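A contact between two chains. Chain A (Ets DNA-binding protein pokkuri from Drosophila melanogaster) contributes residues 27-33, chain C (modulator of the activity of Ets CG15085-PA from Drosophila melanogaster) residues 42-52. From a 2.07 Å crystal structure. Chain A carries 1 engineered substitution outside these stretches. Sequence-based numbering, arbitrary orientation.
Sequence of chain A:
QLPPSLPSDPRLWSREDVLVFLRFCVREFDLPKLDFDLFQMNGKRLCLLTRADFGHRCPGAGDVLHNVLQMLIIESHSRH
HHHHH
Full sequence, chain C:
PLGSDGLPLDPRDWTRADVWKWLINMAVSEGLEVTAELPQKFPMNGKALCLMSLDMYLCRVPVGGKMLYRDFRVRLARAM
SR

Chain A 27-33: REFDLPK
Chain C (42-52) FPMNGKALCLM

The rule of this contact is that a helix ending in one chain meets a helix beginning in the other: carbonyls at the end of the chain A helix accept from C:Asn45, the N-cap residue of the chain C helix. A:Phe29, which gives up 93 Å² of the 451 Å² buried by both sides, lies opposite C:Asn45, with A:Phe29 CA 5.3 Å from C:Asn45 CA; in the next pairing A:Leu31 CA is 5.1 Å from C:Met44 CA. As chain A advances from 29 to 31, its partner therefore steps back from 45 to 44.

Build chain A with A:Glu28 at -56/-34, A:Phe29 at -105/2 and A:Asp30, the first residue to leave helical phi/psi, at 57/49. The positive phi, with two bonds back into the last turn, one of them A:Asp30 N to A:Arg27 O at 3.1 Å, is a Schellman motif, and A:Leu31 and A:Pro32 continue extended at -85/159 and -74/164. In chain C, C:Pro43 (-83/66), C:Met44 (-157/171) and C:Asn45 (-99/-175) lead into a helix starting at C:Gly46.

C:Asn45, chi1 66° and chi2 10°, is the polar hinge. C:Asn45 OD1 caps its own helix, accepting from C:Ala48 N at 3.1 Å, while C:Asn45 ND2 donates to A:Glu28 O at 2.9 Å. The backbone C:Asn45 N donates to A:Phe29 O at 2.8 Å, and C:Met44 CA adds a CA-H...O contact to A:Phe29 O at 3.4 Å. Asparagine suits this buried position because one short amide both accepts and donates.

The A:Phe29 side chain (chi1 -62°, chi2 130°) leaves sideways and sets its ring against the first turns of the chain C helix. A:Phe29 CD2 comes 3.8 Å from C:Ala48 CB, and A:Phe29 CZ reaches C:Leu51 CD2 at 3.7 Å. C:Lys47 CB meets the ring edge, 4.1 Å from A:Phe29 CD2. The C:Ala48 methyl packs against the ring, while C:Leu51 (chi1 -76°, chi2 40°) extends the apolar surface to the far end of the ring.

C:Pro43, with 54 Å² covered, packs against A:Pro32, whose CD is 3.8 Å from C:Pro43 CB. A:Leu31 (m, t) brings A:Leu31 CD2 to 3.9 Å from C:Met44 CB, although the end of the methionine leads away. On the more exposed side, the opposite charges of the extended C:Lys47 (m, t, t, t) and the bent A:Glu28 (m, m) side chains pair in a salt bridge of 2.8 Å between C:Lys47 NZ and A:Glu28 OE2.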

# COMPACT_ATOMS: atom_id res chain seq x y z
N ARG A 27 0.05 9.98 -3.23
CA ARG A 27 1.24 10.60 -2.66
C ARG A 27 1.69 9.86 -1.40
O ARG A 27 2.85 9.43 -1.29
CB ARG A 27 0.97 12.08 -2.30
CG ARG A 27 2.16 12.77 -1.63
CD ARG A 27 1.89 14.23 -1.28
NE ARG A 27 0.79 14.38 -0.33
CZ ARG A 27 -0.44 14.76 -0.67
NH1 ARG A 27 -0.74 15.04 -1.93
NH2 ARG A 27 -1.37 14.86 0.27
N GLU A 28 0.78 9.68 -0.45
CA GLU A 28 1.12 9.02 0.82
C GLU A 28 1.71 7.62 0.70
O GLU A 28 2.55 7.24 1.50
CB GLU A 28 -0.11 8.96 1.73
CG GLU A 28 -0.34 10.25 2.49
CD GLU A 28 0.54 10.36 3.72
OE1 GLU A 28 0.79 11.50 4.16
OE2 GLU A 28 0.96 9.31 4.26
N PHE A 29 1.25 6.87 -0.29
CA PHE A 29 1.73 5.51 -0.48
C PHE A 29 2.69 5.36 -1.65
O PHE A 29 3.15 4.27 -1.94
CB PHE A 29 0.52 4.59 -0.64
CG PHE A 29 -0.37 4.55 0.57
CD1 PHE A 29 -1.74 4.73 0.45
CD2 PHE A 29 0.17 4.36 1.84
CE1 PHE A 29 -2.56 4.71 1.57
CE2 PHE A 29 -0.64 4.34 2.96
CZ PHE A 29 -2.01 4.52 2.83
N ASP A 30 3.00 6.47 -2.32
CA ASP A 30 3.93 6.46 -3.46
C ASP A 30 3.43 5.49 -4.53
O ASP A 30 4.19 4.64 -5.02
CB ASP A 30 5.34 6.05 -2.99
CG ASP A 30 6.45 6.54 -3.93
OD1 ASP A 30 6.13 7.03 -5.04
OD2 ASP A 30 7.64 6.42 -3.57
N LEU A 31 2.16 5.62 -4.89
CA LEU A 31 1.55 4.76 -5.90
C LEU A 31 1.80 5.30 -7.31
O LEU A 31 2.09 6.48 -7.49
CB LEU A 31 0.05 4.67 -5.67
CG LEU A 31 -0.40 4.25 -4.27
CD1 LEU A 31 -1.92 4.23 -4.24
CD2 LEU A 31 0.17 2.88 -3.91
N PRO A 32 1.69 4.44 -8.33
CA PRO A 32 1.92 4.94 -9.69
C PRO A 32 0.71 5.79 -10.11
O PRO A 32 -0.34 5.73 -9.48
CB PRO A 32 2.06 3.66 -10.51
CG PRO A 32 1.09 2.74 -9.83
CD PRO A 32 1.35 3.00 -8.35
N LYS A 33 0.88 6.58 -11.16
CA LYS A 33 -0.20 7.44 -11.64
C LYS A 33 -1.52 6.69 -11.66
O LYS A 33 -1.61 5.60 -12.21
CB LYS A 33 0.14 7.96 -13.04
CG LYS A 33 1.48 8.68 -13.12
CD LYS A 33 1.75 9.25 -14.51
CE LYS A 33 3.09 9.97 -14.56
NZ LYS A 33 3.39 10.50 -15.93
N PHE C 42 4.52 -4.76 -6.32
CA PHE C 42 4.53 -3.87 -5.16
C PHE C 42 4.84 -2.42 -5.53
O PHE C 42 5.89 -1.89 -5.16
CB PHE C 42 5.57 -4.33 -4.13
CG PHE C 42 5.35 -5.73 -3.62
CD1 PHE C 42 5.77 -6.83 -4.36
CD2 PHE C 42 4.75 -5.95 -2.38
CE1 PHE C 42 5.61 -8.12 -3.88
CE2 PHE C 42 4.58 -7.24 -1.89
CZ PHE C 42 5.02 -8.33 -2.64
N PRO C 43 3.94 -1.76 -6.28
CA PRO C 43 4.16 -0.37 -6.66
C PRO C 43 3.71 0.56 -5.52
O PRO C 43 2.75 1.31 -5.67
CB PRO C 43 3.28 -0.22 -7.90
CG PRO C 43 2.09 -1.06 -7.53
CD PRO C 43 2.73 -2.30 -6.92
N MET C 44 4.41 0.49 -4.38
CA MET C 44 4.05 1.29 -3.21
C MET C 44 5.25 1.48 -2.28
O MET C 44 6.29 0.85 -2.47
CB MET C 44 2.94 0.57 -2.44
CG MET C 44 3.35 -0.84 -2.02
SD MET C 44 2.04 -1.85 -1.28
CE MET C 44 1.24 -2.46 -2.76
N ASN C 45 5.10 2.34 -1.27
CA ASN C 45 6.19 2.61 -0.32
C ASN C 45 6.05 1.83 0.99
O ASN C 45 5.17 0.99 1.13
CB ASN C 45 6.30 4.12 -0.03
CG ASN C 45 5.09 4.67 0.72
OD1 ASN C 45 4.23 3.93 1.20
ND2 ASN C 45 5.03 6.00 0.84
N GLY C 46 6.94 2.10 1.94
CA GLY C 46 6.90 1.41 3.21
C GLY C 46 5.61 1.60 4.00
O GLY C 46 5.12 0.67 4.65
N LYS C 47 5.05 2.81 3.97
CA LYS C 47 3.81 3.09 4.69
C LYS C 47 2.73 2.12 4.26
O LYS C 47 1.97 1.60 5.08
CB LYS C 47 3.33 4.52 4.42
CG LYS C 47 4.08 5.61 5.18
CD LYS C 47 3.22 6.87 5.24
CE LYS C 47 3.73 7.86 6.28
NZ LYS C 47 2.82 9.04 6.40
N ALA C 48 2.66 1.87 2.95
CA ALA C 48 1.68 0.95 2.38
C ALA C 48 1.96 -0.48 2.84
O ALA C 48 1.02 -1.22 3.16
CB ALA C 48 1.71 1.02 0.84
N LEU C 49 3.23 -0.85 2.88
CA LEU C 49 3.61 -2.21 3.29
C LEU C 49 3.18 -2.50 4.73
O LEU C 49 2.79 -3.63 5.05
CB LEU C 49 5.13 -2.40 3.13
CG LEU C 49 5.60 -3.45 2.10
CD1 LEU C 49 4.83 -3.32 0.80
CD2 LEU C 49 7.10 -3.29 1.86
N CYS C 50 3.23 -1.49 5.59
CA CYS C 50 2.82 -1.64 6.98
C CYS C 50 1.37 -2.09 7.08
O CYS C 50 0.98 -2.79 8.02
CB CYS C 50 2.96 -0.31 7.73
SG CYS C 50 4.64 0.19 8.08
N LEU C 51 0.57 -1.67 6.11
CA LEU C 51 -0.85 -2.01 6.07
C LEU C 51 -1.11 -3.39 5.47
O LEU C 51 -2.20 -3.93 5.63
CB LEU C 51 -1.61 -0.94 5.27
CG LEU C 51 -1.90 0.43 5.91
CD1 LEU C 51 -0.72 0.91 6.73
CD2 LEU C 51 -2.25 1.43 4.83
N MET C 52 -0.11 -3.97 4.80
CA MET C 52 -0.30 -5.27 4.17
C MET C 52 -0.28 -6.48 5.10
O MET C 52 0.65 -6.67 5.89
CB MET C 52 0.74 -5.50 3.07
CG MET C 52 0.63 -4.56 1.87
SD MET C 52 1.10 -5.39 0.33
CE MET C 52 2.65 -6.11 0.78